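Long-range contacts in interleukin 22 (Danio rerio, PDB 4O6K), which probably acts as a secreted helical cytokine of the IL-10 family, signalling through cell-surface receptors in immune defence much as human IL-22 does: residues A[3-7]-A[86-90]; A[15-19]-A[73-79]; A[32-36]-A[106-111]; A[49-54]-A[98-104]; A[58-63]-A[126-130]. All blocks are in the same frame, centred on the assembly; numbering follows the deposited sequence.

Interaction 1: A[3-7]-A[86-90]; sequences RPTPL and VEQEL
In the helical-bundle fold of this IL-10-family cytokine, the N-terminal lead-in of the chain, residues 3-7, lies against one turn of helix 76-93. Arg3 (phi/psi -86/-53) and Pro4 (-69/121) are loop; a 3-10 segment runs from Thr5 past Leu7, with Leu7 N bonded to Pro4 O at 2.9 Å. Residues 86-90 are regular helix. The backbones come nearest at Pro4 and Val86, whose CA atoms are 5.8 Å apart. Pro4, with a C-gamma exo ring, is central to the contact: its CG packs on Val86 CG1 at 3.9 Å and on Leu90 CD2 at 3.6 Å. Val86 is t, so that CG1 faces Pro4 and also Leu7 CD1 (4.3 Å), while CG2 meets Pro6 CB at 3.8 Å. Leu90 adopts mt and Leu7 mt; both continue onto Leu137 of helix 130-140, so the lead-in covers the edge of the core. Arg3 lays its CG 4.2 Å from Leu90 CD2. Glu89, stretched out in tt, reaches back to the lead-in and brings OE1 to 3.7 Å from Pro4 CA. One water ties the two segments together, accepting from Thr5 N at 3.0 Å and donating to Glu89 OE1 at 2.6 Å.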
# COMPACT_ATOMS: atom_id res chain seq x y z
N ARG A 3 10.06 8.42 -7.66
CA ARG A 3 11.06 7.79 -8.52
C ARG A 3 10.42 6.71 -9.41
O ARG A 3 10.62 6.75 -10.63
CB ARG A 3 12.26 7.22 -7.71
CG ARG A 3 12.00 6.77 -6.28
CD ARG A 3 13.31 6.51 -5.54
NE ARG A 3 13.86 7.71 -4.92
CZ ARG A 3 13.95 7.91 -3.61
NH1 ARG A 3 13.54 6.98 -2.76
NH2 ARG A 3 14.46 9.04 -3.14
N PRO A 4 9.68 5.73 -8.84
CA PRO A 4 9.11 4.75 -9.77
C PRO A 4 8.03 5.40 -10.62
O PRO A 4 7.06 5.92 -10.08
CB PRO A 4 8.51 3.68 -8.85
CG PRO A 4 9.11 3.93 -7.51
CD PRO A 4 9.26 5.42 -7.46
N THR A 5 8.22 5.36 -11.93
CA THR A 5 7.35 6.07 -12.87
C THR A 5 5.83 5.79 -12.78
O THR A 5 5.04 6.68 -13.09
CB THR A 5 7.83 5.82 -14.31
OG1 THR A 5 7.70 4.43 -14.63
CG2 THR A 5 9.28 6.23 -14.45
N PRO A 6 5.42 4.56 -12.38
CA PRO A 6 3.96 4.39 -12.25
C PRO A 6 3.32 5.29 -11.19
O PRO A 6 2.12 5.52 -11.24
CB PRO A 6 3.83 2.92 -11.85
CG PRO A 6 5.03 2.27 -12.41
CD PRO A 6 6.12 3.27 -12.25
N LEU A 7 4.12 5.78 -10.25
CA LEU A 7 3.62 6.72 -9.24
C LEU A 7 3.25 8.05 -9.88
O LEU A 7 2.57 8.88 -9.27
CB LEU A 7 4.65 6.91 -8.13
CG LEU A 7 4.63 5.84 -7.03
CD1 LEU A 7 5.92 5.82 -6.23
CD2 LEU A 7 3.47 6.10 -6.09
N VAL A 86 6.43 -1.34 -8.90
CA VAL A 86 6.88 -0.27 -8.03
C VAL A 86 7.71 -0.82 -6.87
O VAL A 86 8.82 -0.35 -6.60
CB VAL A 86 5.70 0.54 -7.46
CG1 VAL A 86 6.18 1.54 -6.42
CG2 VAL A 86 4.96 1.24 -8.59
N GLU A 87 7.16 -1.82 -6.18
CA GLU A 87 7.82 -2.46 -5.05
C GLU A 87 9.19 -3.02 -5.42
O GLU A 87 10.16 -2.87 -4.68
CB GLU A 87 6.93 -3.56 -4.47
CG GLU A 87 7.36 -4.09 -3.11
CD GLU A 87 8.47 -5.13 -3.21
OE1 GLU A 87 8.42 -5.96 -4.15
OE2 GLU A 87 9.38 -5.12 -2.36
N GLN A 88 9.26 -3.69 -6.57
CA GLN A 88 10.50 -4.29 -7.03
C GLN A 88 11.59 -3.25 -7.27
O GLN A 88 12.75 -3.45 -6.89
CB GLN A 88 10.27 -5.11 -8.30
CG GLN A 88 9.61 -6.45 -8.04
CD GLN A 88 10.43 -7.32 -7.11
OE1 GLN A 88 10.03 -7.60 -5.98
NE2 GLN A 88 11.60 -7.75 -7.57
N GLU A 89 11.23 -2.13 -7.90
CA GLU A 89 12.19 -1.06 -8.14
C GLU A 89 12.65 -0.42 -6.84
O GLU A 89 13.84 -0.14 -6.67
CB GLU A 89 11.60 0.01 -9.06
CG GLU A 89 12.59 1.12 -9.38
CD GLU A 89 12.10 2.06 -10.47
OE1 GLU A 89 11.00 1.82 -11.01
OE2 GLU A 89 12.81 3.04 -10.78
N LEU A 90 11.71 -0.18 -5.93
CA LEU A 90 12.05 0.42 -4.64
C LEU A 90 12.95 -0.50 -3.83
O LEU A 90 13.92 -0.05 -3.22
CB LEU A 90 10.78 0.75 -3.86
CG LEU A 90 9.97 1.93 -4.38
CD1 LEU A 90 8.75 2.18 -3.51
CD2 LEU A 90 10.85 3.17 -4.44
O HOH W 1 10.37 3.47 -12.89

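Interaction 2: A[15-19]-A[73-79]; sequences DLAAM and YPMIRNV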
# COMPACT_ATOMS: atom_id res chain seq x y z
N ASP A 15 -7.45 4.14 -10.74
CA ASP A 15 -7.76 2.76 -10.38
C ASP A 15 -7.80 2.57 -8.87
O ASP A 15 -8.67 1.87 -8.35
CB ASP A 15 -6.73 1.81 -11.00
CG ASP A 15 -6.96 1.59 -12.49
OD1 ASP A 15 -8.05 1.93 -12.98
OD2 ASP A 15 -6.04 1.06 -13.15
N LEU A 16 -6.85 3.19 -8.18
CA LEU A 16 -6.79 3.13 -6.72
C LEU A 16 -7.97 3.84 -6.08
O LEU A 16 -8.52 3.38 -5.08
CB LEU A 16 -5.47 3.72 -6.22
CG LEU A 16 -4.25 2.87 -6.56
CD1 LEU A 16 -2.98 3.62 -6.24
CD2 LEU A 16 -4.30 1.55 -5.82
N ALA A 17 -8.35 4.98 -6.65
CA ALA A 17 -9.53 5.71 -6.20
C ALA A 17 -10.79 4.88 -6.42
O ALA A 17 -11.69 4.87 -5.58
CB ALA A 17 -9.64 7.05 -6.92
N ALA A 18 -10.86 4.26 -7.58
CA ALA A 18 -11.93 3.35 -7.90
C ALA A 18 -11.99 2.23 -6.84
O ALA A 18 -13.02 1.96 -6.32
CB ALA A 18 -11.77 2.81 -9.32
N MET A 19 -10.86 1.63 -6.52
CA MET A 19 -10.83 0.59 -5.54
C MET A 19 -11.37 1.06 -4.20
O MET A 19 -12.14 0.40 -3.62
CB MET A 19 -9.43 0.02 -5.32
CG MET A 19 -8.98 -1.02 -6.29
SD MET A 19 -7.54 -1.77 -5.58
CE MET A 19 -8.24 -3.28 -5.18
N TYR A 73 -13.54 -6.26 -7.70
CA TYR A 73 -12.55 -5.26 -8.07
C TYR A 73 -11.92 -5.64 -9.40
O TYR A 73 -10.86 -6.25 -9.44
CB TYR A 73 -11.45 -5.15 -7.00
CG TYR A 73 -11.94 -4.85 -5.61
CD1 TYR A 73 -12.30 -3.56 -5.23
CD2 TYR A 73 -12.03 -5.86 -4.65
CE1 TYR A 73 -12.74 -3.29 -3.94
CE2 TYR A 73 -12.47 -5.60 -3.37
CZ TYR A 73 -12.82 -4.31 -3.02
OH TYR A 73 -13.25 -4.05 -1.74
N PRO A 74 -12.59 -5.29 -10.51
CA PRO A 74 -12.10 -5.64 -11.85
C PRO A 74 -10.69 -5.11 -12.12
O PRO A 74 -9.99 -5.65 -12.97
CB PRO A 74 -13.12 -4.99 -12.78
CG PRO A 74 -14.36 -4.90 -11.97
CD PRO A 74 -13.90 -4.60 -10.58
N MET A 75 -10.30 -4.06 -11.40
CA MET A 75 -9.00 -3.43 -11.61
C MET A 75 -7.88 -3.99 -10.73
O MET A 75 -6.71 -3.67 -10.94
CB MET A 75 -9.11 -1.92 -11.39
CG MET A 75 -9.34 -1.54 -9.94
SD MET A 75 -10.96 -2.02 -9.30
CE MET A 75 -12.03 -0.90 -10.19
N ILE A 76 -8.23 -4.81 -9.74
CA ILE A 76 -7.27 -5.23 -8.71
C ILE A 76 -6.07 -5.99 -9.29
O ILE A 76 -4.96 -5.90 -8.76
CB ILE A 76 -7.94 -6.10 -7.61
CG1 ILE A 76 -7.04 -6.21 -6.38
CG2 ILE A 76 -8.31 -7.48 -8.13
CD1 ILE A 76 -7.68 -6.91 -5.21
N ARG A 77 -6.30 -6.72 -10.38
CA ARG A 77 -5.23 -7.47 -11.03
C ARG A 77 -4.20 -6.53 -11.64
O ARG A 77 -3.00 -6.71 -11.46
CB ARG A 77 -5.81 -8.41 -12.09
CG ARG A 77 -4.77 -9.18 -12.88
CD ARG A 77 -5.39 -9.84 -14.09
NE ARG A 77 -5.84 -8.86 -15.09
CZ ARG A 77 -5.09 -8.41 -16.09
NH1 ARG A 77 -3.85 -8.85 -16.24
NH2 ARG A 77 -5.58 -7.53 -16.94
N ASN A 78 -4.68 -5.52 -12.37
CA ASN A 78 -3.79 -4.55 -12.99
C ASN A 78 -3.10 -3.67 -11.95
O ASN A 78 -1.94 -3.31 -12.10
CB ASN A 78 -4.57 -3.68 -13.98
CG ASN A 78 -3.67 -3.00 -14.99
OD1 ASN A 78 -3.21 -3.63 -15.94
ND2 ASN A 78 -3.41 -1.71 -14.79
N VAL A 79 -3.84 -3.32 -10.90
CA VAL A 79 -3.27 -2.56 -9.79
C VAL A 79 -2.12 -3.32 -9.12
O VAL A 79 -1.03 -2.78 -8.95
CB VAL A 79 -4.34 -2.22 -8.73
CG1 VAL A 79 -3.69 -1.64 -7.48
CG2 VAL A 79 -5.36 -1.25 -9.31
O HOH W 2 -3.62 1.37 -13.53
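Met19 gives up the most surface here, and it does so along its whole length. Its chain runs m then t off helix 10-24, and although the CA-to-CB bond points sideways, the tip turns in: CE reaches Ile76 CG1 at 3.4 Å and Tyr73 CG at 4.0 Å, CG rests on Met75 CG at 3.7 Å, and SD lies 4.3 Å from Val79 CG1. The backbone of Met19 takes part as well, its O meeting the edge of the Tyr73 ring at CE1, 3.8 Å away; the hydroxyl of that tyrosine is hydrogen-bonded to Asn124 of helix 119-128. Met75 is the second large contributor. It sits in the type I turn from Tyr73 to Ile76 that leads into helix 76-93, closed by Ile76 N to Tyr73 O at 3.0 Å. Within the helical bundle of the cytokine fold, helix 10-24 packs here on the turn before helix 76-93 and on the helix's first residues. From the turn, Met75 folds back in a p, m, m conformation, placing CE 3.8 Å from Ala18 CB and CG 3.8 Å from Asp15 O. Val79, four residues on, fills the other end: its CG1 meets Leu16 CD2 at 3.6 Å and its CG2 meets Asp15 CB at 3.8 Å. At the solvent side a water donates to Asp15 OD2 at 2.5 Å and accepts a weak bond from Asn78 ND2 at 3.3 Å.

Interaction 3: A[32-36]-A[106-111]; sequences RLLPY and QFKRNY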
# COMPACT_ATOMS: atom_id res chain seq x y z
N ARG A 32 -8.08 2.99 11.16
CA ARG A 32 -7.24 2.65 10.02
C ARG A 32 -6.30 1.48 10.29
O ARG A 32 -5.91 1.23 11.43
CB ARG A 32 -6.44 3.88 9.58
CG ARG A 32 -5.62 4.50 10.69
CD ARG A 32 -4.95 5.78 10.21
NE ARG A 32 -3.93 5.52 9.21
CZ ARG A 32 -3.58 6.38 8.26
NH1 ARG A 32 -4.19 7.56 8.18
NH2 ARG A 32 -2.64 6.06 7.38
N LEU A 33 -5.93 0.77 9.23
CA LEU A 33 -4.99 -0.34 9.32
C LEU A 33 -3.57 0.12 9.01
O LEU A 33 -2.61 -0.31 9.66
CB LEU A 33 -5.40 -1.48 8.38
CG LEU A 33 -6.75 -2.12 8.70
CD1 LEU A 33 -7.10 -3.20 7.68
CD2 LEU A 33 -6.77 -2.68 10.11
N LEU A 34 -3.43 0.99 8.01
CA LEU A 34 -2.14 1.60 7.69
C LEU A 34 -1.66 2.47 8.84
O LEU A 34 -2.44 3.24 9.40
CB LEU A 34 -2.22 2.45 6.42
CG LEU A 34 -2.11 1.83 5.03
CD1 LEU A 34 -2.20 2.94 3.99
CD2 LEU A 34 -0.81 1.07 4.88
N PRO A 35 -0.38 2.34 9.20
CA PRO A 35 0.21 3.32 10.12
C PRO A 35 0.12 4.72 9.52
O PRO A 35 0.33 4.88 8.32
CB PRO A 35 1.66 2.86 10.25
CG PRO A 35 1.63 1.41 9.90
CD PRO A 35 0.55 1.25 8.87
N TYR A 36 -0.19 5.71 10.34
CA TYR A 36 -0.34 7.07 9.84
C TYR A 36 1.00 7.76 9.69
O TYR A 36 1.79 7.84 10.63
CB TYR A 36 -1.25 7.88 10.77
CG TYR A 36 -1.27 9.36 10.47
CD1 TYR A 36 -1.93 9.86 9.35
CD2 TYR A 36 -0.62 10.27 11.30
CE1 TYR A 36 -1.95 11.21 9.07
CE2 TYR A 36 -0.64 11.62 11.03
CZ TYR A 36 -1.30 12.09 9.92
OH TYR A 36 -1.31 13.44 9.65
N GLN A 106 3.52 -3.12 12.85
CA GLN A 106 2.23 -2.60 13.28
C GLN A 106 1.11 -2.90 12.32
O GLN A 106 0.06 -3.37 12.70
CB GLN A 106 2.28 -1.11 13.55
CG GLN A 106 0.98 -0.55 14.07
CD GLN A 106 1.02 0.96 14.22
OE1 GLN A 106 1.93 1.49 14.73
NE2 GLN A 106 0.03 1.62 13.73
N PHE A 107 1.37 -2.62 11.06
CA PHE A 107 0.42 -2.91 10.03
C PHE A 107 0.05 -4.39 10.03
O PHE A 107 -1.10 -4.74 10.07
CB PHE A 107 0.89 -2.48 8.66
CG PHE A 107 -0.04 -2.90 7.60
CD1 PHE A 107 -1.26 -2.33 7.52
CD2 PHE A 107 0.28 -3.91 6.73
CE1 PHE A 107 -2.15 -2.72 6.58
CE2 PHE A 107 -0.60 -4.32 5.77
CZ PHE A 107 -1.83 -3.73 5.70
N LYS A 108 1.06 -5.22 9.97
CA LYS A 108 0.89 -6.63 9.98
C LYS A 108 0.09 -7.12 11.18
O LYS A 108 -0.84 -7.89 11.06
CB LYS A 108 2.25 -7.27 9.96
CG LYS A 108 2.99 -7.11 8.66
CD LYS A 108 3.97 -8.24 8.45
CE LYS A 108 5.40 -7.78 8.57
NZ LYS A 108 6.33 -8.24 7.52
N ARG A 109 0.46 -6.60 12.34
CA ARG A 109 -0.21 -6.86 13.60
C ARG A 109 -1.66 -6.47 13.57
O ARG A 109 -2.48 -7.25 13.88
CB ARG A 109 0.50 -6.16 14.75
CG ARG A 109 -0.14 -6.34 16.11
CD ARG A 109 0.80 -5.98 17.23
NE ARG A 109 1.06 -4.58 17.29
CZ ARG A 109 2.19 -4.03 16.94
NH1 ARG A 109 3.15 -4.76 16.49
NH2 ARG A 109 2.34 -2.75 17.02
N ASN A 110 -1.96 -5.25 13.19
CA ASN A 110 -3.31 -4.72 13.11
C ASN A 110 -4.15 -5.40 12.02
O ASN A 110 -5.36 -5.59 12.19
CB ASN A 110 -3.28 -3.21 12.89
CG ASN A 110 -2.77 -2.46 14.11
OD1 ASN A 110 -2.71 -3.02 15.21
ND2 ASN A 110 -2.40 -1.20 13.93
N TYR A 111 -3.51 -5.77 10.92
CA TYR A 111 -4.20 -6.42 9.82
C TYR A 111 -4.60 -7.82 10.25
O TYR A 111 -5.72 -8.27 9.99
CB TYR A 111 -3.33 -6.46 8.56
CG TYR A 111 -3.99 -7.11 7.36
CD1 TYR A 111 -5.07 -6.51 6.73
CD2 TYR A 111 -3.53 -8.32 6.86
CE1 TYR A 111 -5.67 -7.09 5.63
CE2 TYR A 111 -4.13 -8.91 5.77
CZ TYR A 111 -5.20 -8.30 5.16
OH TYR A 111 -5.80 -8.88 4.07
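Leu33 lies over the seam between Phe107 and Tyr111, two aromatic residues one turn apart on helix 102-117. Its CB is 3.9 Å from Phe107 CE1, its CD1 meets the edge of the Tyr111 ring at CD1, 4.0 Å away, and CD2 touches Asn110 O at 3.8 Å. The backbone follows: Leu33 O lies at the edge of the Phe107 ring, near its plane, 3.2 Å from CD1. In the IL-10-family bundle this is part of the connection between helix 10-24 and helix 39-42, a segment without regular structure that crosses helix 102-117 and sends Leu34 inward onto Ile54 and Tyr58 of helix 47-62. Leu34 CD2 still reaches Phe107 CD1 at 4.3 Å. Glu129 accepts from the backbone N of both Leu33 and Leu34, fixing the segment from its other flank. Pro35 closes the contact, with CD 3.8 Å from Phe107 CB and CB 4.0 Å from Gln106 NE2. The segment's bend is held internally by Arg32, whose NE donates to Leu34 O at 2.7 Å.

Interaction 4: A[49-54]-A[98-104]; sequences CINARI and YSSHPLV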
# COMPACT_ATOMS: atom_id res chain seq x y z
N CYS A 49 11.30 3.46 2.03
CA CYS A 49 11.56 2.03 2.11
C CYS A 49 10.68 1.35 3.15
O CYS A 49 10.36 0.16 3.01
CB CYS A 49 13.04 1.78 2.41
SG CYS A 49 14.16 2.23 1.07
N ILE A 50 10.30 2.08 4.19
CA ILE A 50 9.37 1.55 5.19
C ILE A 50 8.01 1.25 4.54
O ILE A 50 7.46 0.16 4.71
CB ILE A 50 9.17 2.51 6.37
CG1 ILE A 50 10.41 2.54 7.25
CG2 ILE A 50 7.97 2.09 7.20
CD1 ILE A 50 10.41 3.66 8.27
N ASN A 51 7.49 2.22 3.80
CA ASN A 51 6.22 2.05 3.12
C ASN A 51 6.32 1.06 1.97
O ASN A 51 5.35 0.38 1.63
CB ASN A 51 5.70 3.40 2.61
CG ASN A 51 5.14 4.27 3.72
OD1 ASN A 51 4.10 3.95 4.30
ND2 ASN A 51 5.82 5.37 4.01
N ALA A 52 7.51 0.97 1.38
CA ALA A 52 7.76 0.01 0.31
C ALA A 52 7.67 -1.42 0.81
O ALA A 52 7.29 -2.33 0.08
CB ALA A 52 9.12 0.27 -0.32
N ARG A 53 8.03 -1.61 2.08
CA ARG A 53 7.98 -2.93 2.68
C ARG A 53 6.53 -3.30 2.98
O ARG A 53 6.13 -4.46 2.87
CB ARG A 53 8.82 -2.97 3.96
CG ARG A 53 9.28 -4.37 4.33
CD ARG A 53 10.26 -4.83 3.26
NE ARG A 53 10.50 -6.26 3.24
CZ ARG A 53 11.63 -6.81 2.82
NH1 ARG A 53 12.61 -6.04 2.38
NH2 ARG A 53 11.78 -8.13 2.82
N ILE A 54 5.76 -2.29 3.36
CA ILE A 54 4.32 -2.45 3.56
C ILE A 54 3.63 -2.74 2.23
O ILE A 54 2.69 -3.54 2.16
CB ILE A 54 3.70 -1.19 4.21
CG1 ILE A 54 4.26 -0.99 5.62
CG2 ILE A 54 2.19 -1.28 4.25
CD1 ILE A 54 3.78 0.29 6.29
N TYR A 98 13.71 -3.47 6.16
CA TYR A 98 12.80 -2.83 7.09
C TYR A 98 11.68 -3.70 7.59
O TYR A 98 10.75 -3.22 8.18
CB TYR A 98 12.23 -1.56 6.50
CG TYR A 98 13.14 -0.37 6.48
CD1 TYR A 98 13.24 0.50 7.53
CD2 TYR A 98 13.86 -0.09 5.38
CE1 TYR A 98 14.08 1.58 7.49
CE2 TYR A 98 14.70 1.00 5.34
CZ TYR A 98 14.81 1.85 6.40
OH TYR A 98 15.63 2.89 6.25
N SER A 99 11.79 -4.99 7.37
CA SER A 99 10.96 -5.91 8.08
C SER A 99 11.18 -5.73 9.62
O SER A 99 10.31 -5.98 10.39
CB SER A 99 11.15 -7.32 7.58
OG SER A 99 11.21 -7.41 6.16
N SER A 100 12.31 -5.20 10.05
CA SER A 100 12.57 -5.06 11.48
C SER A 100 12.12 -3.71 12.03
O SER A 100 12.42 -3.37 13.17
CB SER A 100 14.07 -5.25 11.76
OG SER A 100 14.84 -4.25 11.12
N HIS A 101 11.40 -2.94 11.21
CA HIS A 101 10.88 -1.65 11.66
C HIS A 101 9.52 -1.81 12.35
O HIS A 101 8.69 -2.61 11.90
CB HIS A 101 10.77 -0.67 10.49
CG HIS A 101 10.57 0.75 10.91
ND1 HIS A 101 9.34 1.26 11.24
CD2 HIS A 101 11.46 1.76 11.07
CE1 HIS A 101 9.47 2.53 11.58
NE2 HIS A 101 10.74 2.86 11.49
N PRO A 102 9.29 -1.06 13.44
CA PRO A 102 8.06 -1.12 14.23
C PRO A 102 6.77 -0.84 13.45
O PRO A 102 5.75 -1.46 13.72
CB PRO A 102 8.26 -0.01 15.28
CG PRO A 102 9.71 0.19 15.37
CD PRO A 102 10.33 -0.22 14.07
N LEU A 103 6.83 0.07 12.48
CA LEU A 103 5.64 0.46 11.73
C LEU A 103 5.17 -0.61 10.75
O LEU A 103 3.97 -0.79 10.54
CB LEU A 103 5.89 1.78 10.99
CG LEU A 103 6.06 3.01 11.89
CD1 LEU A 103 6.41 4.24 11.07
CD2 LEU A 103 4.80 3.24 12.71
N VAL A 104 6.09 -1.37 10.19
CA VAL A 104 5.77 -2.44 9.32
C VAL A 104 5.10 -3.53 10.14
O VAL A 104 4.12 -4.00 9.78
CB VAL A 104 7.00 -2.99 8.60
CG1 VAL A 104 6.67 -4.17 7.75
CG2 VAL A 104 7.65 -1.92 7.78
O HOH W 3 13.51 -2.83 3.20
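Apolar packing makes up most of this contact between helix 47-62 and the loop and first turn of helix 102-117. Ile50 is central: CG1 touches Tyr98 CD1 at 3.5 Å, and CG2 meets Val104 CG2 at 4.1 Å and Leu103 CB at 4.3 Å. Val104 CG2 packs on Ile54 CG1 at 4.1 Å and Arg53 CB at 4.1 Å, while Cys49 CB lies 3.5 Å from Tyr98 CE2. A CH-pi contact adds to this, Ile50 CD1 standing over the face of the His101 ring, 3.5 Å from its centroid. His101 is the N-cap residue of helix 102-117, its ND1 accepting from Leu103 N at 3.0 Å. Polar links are fewer. A water accepts from Tyr98 N at 3.0 Å and, weakly, from Arg53 NH1 at 3.4 Å; Ser99 OG lies over one face of the Arg53 guanidinium but bonds to Asp97. The covalent link is next door: Cys49 forms a disulfide with Cys94, tying helix 47-62 to the chain just after helix 76-93, within the IL-10-family bundle. The chemistry implies a seam held by hydrophobic fit, the disulfide restraining the connection to Tyr98, with Arg53 packing through its aliphatic part and keeping its guanidinium near water.

Interaction 5: A[58-63]-A[126-130]; sequences YVNHVL and AIGET
This is a buried helix-end contact near the middle of the IL-10-family bundle, where the C-terminal turn of helix 47-62 meets the junction of helices 119-128 and 130-140. Residues 58-62 are helical but open into a wider pi-type turn, with Leu63 N bonded to Tyr58 O at 2.9 Å; Leu63 leaves the helix at phi/psi -101/23. Opposite, Ala126 and Ile127 are helical, Glu129 N bonding to Ala126 O at 2.9 Å and Thr130 N to Ile127 O at 3.1 Å. CA atoms are nearest at Val62 and Ile127, 6.4 Å, and are 8.1 Å apart at Tyr58 and Thr130. Tyr58, with chi1 at -105° between wells, donates from OH to Ala126 O at 2.6 Å; its ring edge passes Thr130 OG1, 3.2 Å from CE2. Thr130, in m, donates from OG1 to Ile127 O at 2.7 Å. Val62, in t, uses CG1 to meet both Ala126 CB and Ile127 CG1 at 3.6 Å. Leu63, in mt, places CD2 4.0 Å from Ile127 CG1. Around it Tyr111 of helix 102-117 covers Val62 and Ala126, Met19 of helix 10-24 packs on Leu63 and Ile127, and Leu83 of helix 76-93 touches Leu63 and Thr130.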
# COMPACT_ATOMS: atom_id res chain seq x y z
N TYR A 58 1.25 -5.79 0.98
CA TYR A 58 0.00 -5.54 0.26
C TYR A 58 -0.13 -6.42 -0.97
O TYR A 58 -1.19 -7.00 -1.22
CB TYR A 58 -0.08 -4.06 -0.15
CG TYR A 58 -1.04 -3.24 0.68
CD1 TYR A 58 -0.69 -2.80 1.95
CD2 TYR A 58 -2.30 -2.90 0.20
CE1 TYR A 58 -1.56 -2.04 2.71
CE2 TYR A 58 -3.18 -2.14 0.94
CZ TYR A 58 -2.81 -1.72 2.20
OH TYR A 58 -3.68 -0.97 2.95
N VAL A 59 0.94 -6.51 -1.75
CA VAL A 59 0.94 -7.30 -2.97
C VAL A 59 0.73 -8.78 -2.67
O VAL A 59 0.00 -9.47 -3.38
CB VAL A 59 2.26 -7.11 -3.75
CG1 VAL A 59 2.34 -8.07 -4.93
CG2 VAL A 59 2.39 -5.67 -4.24
N ASN A 60 1.36 -9.25 -1.61
CA ASN A 60 1.28 -10.66 -1.22
C ASN A 60 -0.04 -11.05 -0.55
O ASN A 60 -0.54 -12.15 -0.75
CB ASN A 60 2.45 -11.03 -0.31
CG ASN A 60 3.77 -11.10 -1.05
OD1 ASN A 60 3.81 -11.43 -2.23
ND2 ASN A 60 4.85 -10.79 -0.36
N HIS A 61 -0.60 -10.14 0.25
CA HIS A 61 -1.75 -10.50 1.09
C HIS A 61 -3.04 -9.77 0.73
O HIS A 61 -4.08 -10.41 0.53
CB HIS A 61 -1.43 -10.23 2.56
CG HIS A 61 -0.42 -11.16 3.14
ND1 HIS A 61 0.94 -11.01 2.95
CD2 HIS A 61 -0.56 -12.26 3.93
CE1 HIS A 61 1.58 -11.97 3.59
NE2 HIS A 61 0.70 -12.74 4.19
N VAL A 62 -2.99 -8.45 0.66
CA VAL A 62 -4.20 -7.66 0.55
C VAL A 62 -4.80 -7.68 -0.86
O VAL A 62 -6.02 -7.81 -1.02
CB VAL A 62 -3.94 -6.19 0.95
CG1 VAL A 62 -5.20 -5.35 0.81
CG2 VAL A 62 -3.41 -6.12 2.37
N LEU A 63 -3.95 -7.58 -1.87
CA LEU A 63 -4.42 -7.44 -3.25
C LEU A 63 -4.35 -8.77 -4.00
O LEU A 63 -4.32 -8.79 -5.23
CB LEU A 63 -3.61 -6.38 -3.98
CG LEU A 63 -3.52 -5.02 -3.28
CD1 LEU A 63 -2.51 -4.14 -3.98
CD2 LEU A 63 -4.88 -4.35 -3.20
N ALA A 126 -8.27 -2.77 4.16
CA ALA A 126 -6.90 -2.52 3.72
C ALA A 126 -6.85 -2.10 2.25
O ALA A 126 -6.07 -1.23 1.87
CB ALA A 126 -6.03 -3.74 3.95
N ILE A 127 -7.69 -2.73 1.44
CA ILE A 127 -7.81 -2.39 0.02
C ILE A 127 -8.18 -0.91 -0.16
O ILE A 127 -7.61 -0.22 -1.00
CB ILE A 127 -8.86 -3.27 -0.68
CG1 ILE A 127 -8.25 -4.63 -1.04
CG2 ILE A 127 -9.38 -2.61 -1.94
CD1 ILE A 127 -9.27 -5.67 -1.45
N GLY A 128 -9.11 -0.44 0.66
CA GLY A 128 -9.53 0.95 0.63
C GLY A 128 -8.43 1.90 1.05
O GLY A 128 -8.48 3.10 0.75
N GLU A 129 -7.43 1.38 1.75
CA GLU A 129 -6.33 2.20 2.24
C GLU A 129 -5.13 2.20 1.28
O GLU A 129 -4.15 2.90 1.52
CB GLU A 129 -5.88 1.71 3.62
CG GLU A 129 -6.96 1.80 4.69
CD GLU A 129 -6.44 1.43 6.06
OE1 GLU A 129 -5.23 1.56 6.30
OE2 GLU A 129 -7.26 1.02 6.91
N THR A 130 -5.23 1.44 0.20
CA THR A 130 -4.13 1.33 -0.76
C THR A 130 -3.79 2.68 -1.39
O THR A 130 -2.62 2.99 -1.60
CB THR A 130 -4.46 0.33 -1.89
OG1 THR A 130 -5.02 -0.86 -1.33
CG2 THR A 130 -3.20 -0.03 -2.67

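How the interactions relate
Interaction 5 sits most centrally, about 6 Å from the chain's centre, and touches interactions 2 and 3, whose centres each lie about 11 Å from its own. Met19 and Ile127 join it to interaction 2; Glu129 and the Tyr58-Phe107 ring contact join it to interaction 3. Interactions 3 and 4 share helix 102-117, 4 and 5 share helix 47-62, and 1 and 2 share helix 76-93, with centres about 17 Å apart. Interaction 1 touches 4 where Leu90 packs on Ala52. Along the chain, 2 is nested within 1 and 4 within 3, while the other pairs cross, so sequence-distant helices interlock into one compact all-helical domain.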